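PDB 7CVW: catechol O-methyltransferase from Niastella koreensis, which methylates catechol-like compounds with S-adenosyl-L-methionine and a metal ion, turning protocatechuic acid into equal amounts of vanillic and isovanillic acid. Local coordinates for residues A[165-170]-A[188-193]. Residues are numbered along the deposited sequence; the frame is centred on the assembly and turned at random.
Sequences DNVIRD and RFNAML. With MG (magnesium ion), chain C.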
loop_
_atom_site.group_PDB
_atom_site.type_symbol
_atom_site.label_atom_id
_atom_site.label_comp_id
_atom_site.label_asym_id
_atom_site.label_seq_id
_atom_site.Cartn_x
_atom_site.Cartn_y
_atom_site.Cartn_z
ATOM N N ASP A 165 7.150 1.577 10.063
ATOM C CA ASP A 165 5.852 1.717 10.762
ATOM C C ASP A 165 5.888 2.896 11.741
ATOM O O ASP A 165 6.973 3.255 12.233
ATOM C CB ASP A 165 5.482 0.418 11.486
ATOM C CG ASP A 165 4.040 0.306 11.925
ATOM O OD1 ASP A 165 3.194 0.954 11.286
ATOM O OD2 ASP A 165 3.765 -0.460 12.897
ATOM N N ASN A 166 4.706 3.440 12.058
ATOM C CA ASN A 166 4.526 4.380 13.204
ATOM C C ASN A 166 5.194 5.729 12.917
ATOM O O ASN A 166 5.896 6.274 13.790
ATOM C CB ASN A 166 5.055 3.794 14.517
ATOM C CG ASN A 166 4.527 2.399 14.798
ATOM O OD1 ASN A 166 5.313 1.458 14.875
ATOM N ND2 ASN A 166 3.217 2.253 14.932
ATOM N N VAL A 167 4.938 6.307 11.745
ATOM C CA VAL A 167 5.584 7.589 11.343
ATOM C C VAL A 167 4.602 8.771 11.403
ATOM O O VAL A 167 5.056 9.857 11.040
ATOM C CB VAL A 167 6.262 7.472 9.970
ATOM C CG1 VAL A 167 7.379 6.434 9.994
ATOM C CG2 VAL A 167 5.261 7.224 8.861
ATOM N N ILE A 168 3.377 8.612 11.914
ATOM C CA ILE A 168 2.360 9.706 12.006
ATOM C C ILE A 168 1.932 9.956 13.460
ATOM O O ILE A 168 1.723 11.123 13.819
ATOM C CB ILE A 168 1.163 9.422 11.072
ATOM C CG1 ILE A 168 1.579 9.509 9.600
ATOM C CG2 ILE A 168 -0.004 10.350 11.358
ATOM C CD1 ILE A 168 2.225 10.817 9.181
ATOM N N ARG A 169 1.798 8.920 14.289
ATOM C CA ARG A 169 1.596 9.036 15.761
ATOM C C ARG A 169 0.425 9.977 16.072
ATOM O O ARG A 169 0.608 10.961 16.794
ATOM C CB ARG A 169 2.863 9.528 16.469
ATOM C CG ARG A 169 4.159 8.836 16.083
ATOM C CD ARG A 169 4.113 7.332 16.091
ATOM N NE ARG A 169 3.616 6.717 17.307
ATOM C CZ ARG A 169 4.279 5.848 18.069
ATOM N NH1 ARG A 169 3.673 5.334 19.122
ATOM N NH2 ARG A 169 5.500 5.450 17.761
ATOM N N ASP A 170 -0.750 9.676 15.534
ATOM C CA ASP A 170 -2.024 10.356 15.877
ATOM C C ASP A 170 -1.940 11.811 15.405
ATOM O O ASP A 170 -2.684 12.620 15.934
ATOM C CB ASP A 170 -2.313 10.263 17.378
ATOM C CG ASP A 170 -3.780 10.382 17.764
ATOM O OD1 ASP A 170 -4.621 10.073 16.924
ATOM O OD2 ASP A 170 -4.061 10.807 18.919
ATOM N N ARG A 188 11.943 13.299 12.378
ATOM C CA ARG A 188 13.312 13.381 11.832
ATOM C C ARG A 188 13.423 12.408 10.657
ATOM O O ARG A 188 14.000 12.760 9.632
ATOM C CB ARG A 188 14.344 13.107 12.928
ATOM C CG ARG A 188 15.766 13.403 12.494
ATOM C CD ARG A 188 16.717 13.504 13.667
ATOM N NE ARG A 188 16.886 12.212 14.301
ATOM C CZ ARG A 188 17.781 11.297 13.928
ATOM N NH1 ARG A 188 18.678 11.555 12.981
ATOM N NH2 ARG A 188 17.802 10.128 14.551
ATOM N N PHE A 189 12.880 11.193 10.807
ATOM C CA PHE A 189 12.857 10.178 9.731
ATOM C C PHE A 189 12.096 10.742 8.527
ATOM O O PHE A 189 12.496 10.525 7.392
ATOM C CB PHE A 189 12.230 8.884 10.263
ATOM C CG PHE A 189 11.943 7.883 9.183
ATOM C CD1 PHE A 189 12.940 7.037 8.738
ATOM C CD2 PHE A 189 10.690 7.834 8.575
ATOM C CE1 PHE A 189 12.683 6.129 7.726
ATOM C CE2 PHE A 189 10.450 6.934 7.550
ATOM C CZ PHE A 189 11.439 6.081 7.142
ATOM N N ASN A 190 10.944 11.354 8.758
ATOM C CA ASN A 190 10.080 11.857 7.651
ATOM C C ASN A 190 10.833 12.966 6.908
ATOM O O ASN A 190 10.780 13.030 5.651
ATOM C CB ASN A 190 8.727 12.330 8.182
ATOM C CG ASN A 190 7.841 11.199 8.665
ATOM O OD1 ASN A 190 8.109 10.031 8.377
ATOM N ND2 ASN A 190 6.827 11.548 9.442
ATOM N N ALA A 191 11.491 13.857 7.644
ATOM C CA ALA A 191 12.325 14.925 7.027
ATOM C C ALA A 191 13.429 14.303 6.170
ATOM O O ALA A 191 13.687 14.789 5.060
ATOM C CB ALA A 191 12.915 15.828 8.079
ATOM N N MET A 192 14.111 13.289 6.694
ATOM C CA MET A 192 15.170 12.562 5.963
ATOM C C MET A 192 14.555 11.997 4.700
ATOM O O MET A 192 15.158 12.132 3.620
ATOM C CB MET A 192 15.765 11.457 6.833
ATOM C CG MET A 192 16.822 10.635 6.129
ATOM S SD MET A 192 16.135 9.325 5.088
ATOM C CE MET A 192 15.125 8.371 6.242
ATOM N N LEU A 193 13.365 11.420 4.814
ATOM C CA LEU A 193 12.766 10.731 3.665
ATOM C C LEU A 193 12.428 11.765 2.581
ATOM O O LEU A 193 12.726 11.491 1.395
ATOM C CB LEU A 193 11.566 9.937 4.194
ATOM C CG LEU A 193 11.023 8.881 3.258
ATOM C CD1 LEU A 193 12.103 7.888 2.854
ATOM C CD2 LEU A 193 9.837 8.211 3.915
HETATM MG MG MG C . 4.912 -0.931 14.928
HETATM O O HOH W 1 3.686 -2.956 15.205
HETATM O O HOH W 2 6.250 -0.870 17.039
#
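N190 reaches from its helix to the backbone of V167: its ND2 donates a nearly straight hydrogen bond (162° at the hydrogen) to V167 O over 2.9 Å. The oxygen lies almost in the plane of the N190 amide, and the donor in turn lies in the plane of the V167 carbonyl. With CG anti to its own carbonyl carbon (chi1 -70°), N190 directs the amide at the loop. Asparagine suits this buried place because a short carboxamide can satisfy a loop carbonyl and still offer a second N-H; ND2 also bonds to Y12 OH of the second subunit.

Apolar packing accompanies the bond. V167 CG1 lies obliquely against the F189 ring, 3.9 Å from CD2; phenylalanine offers the branched valine a broad apolar surface. Beside the bonded amide, V167 CB makes van der Waals contact with N190 OD1 at 3.5 Å.

Two magnesium ligands immediately precede V167. D165 OD2 and N166 OD1, hard oxygen donors suited to this ion, each bind it at 2.4 Å, joined by D139 and two waters, so the contact ties the residue next to them to a helix.

In this Rossmann-like methyltransferase fold, the loop leaves strand 160-165, and helix 181-195 packs with it beside strands 199-206 and 213-220: I203 touches V167 and N190, A216 touches F189, and L16 of the second subunit packs on N190.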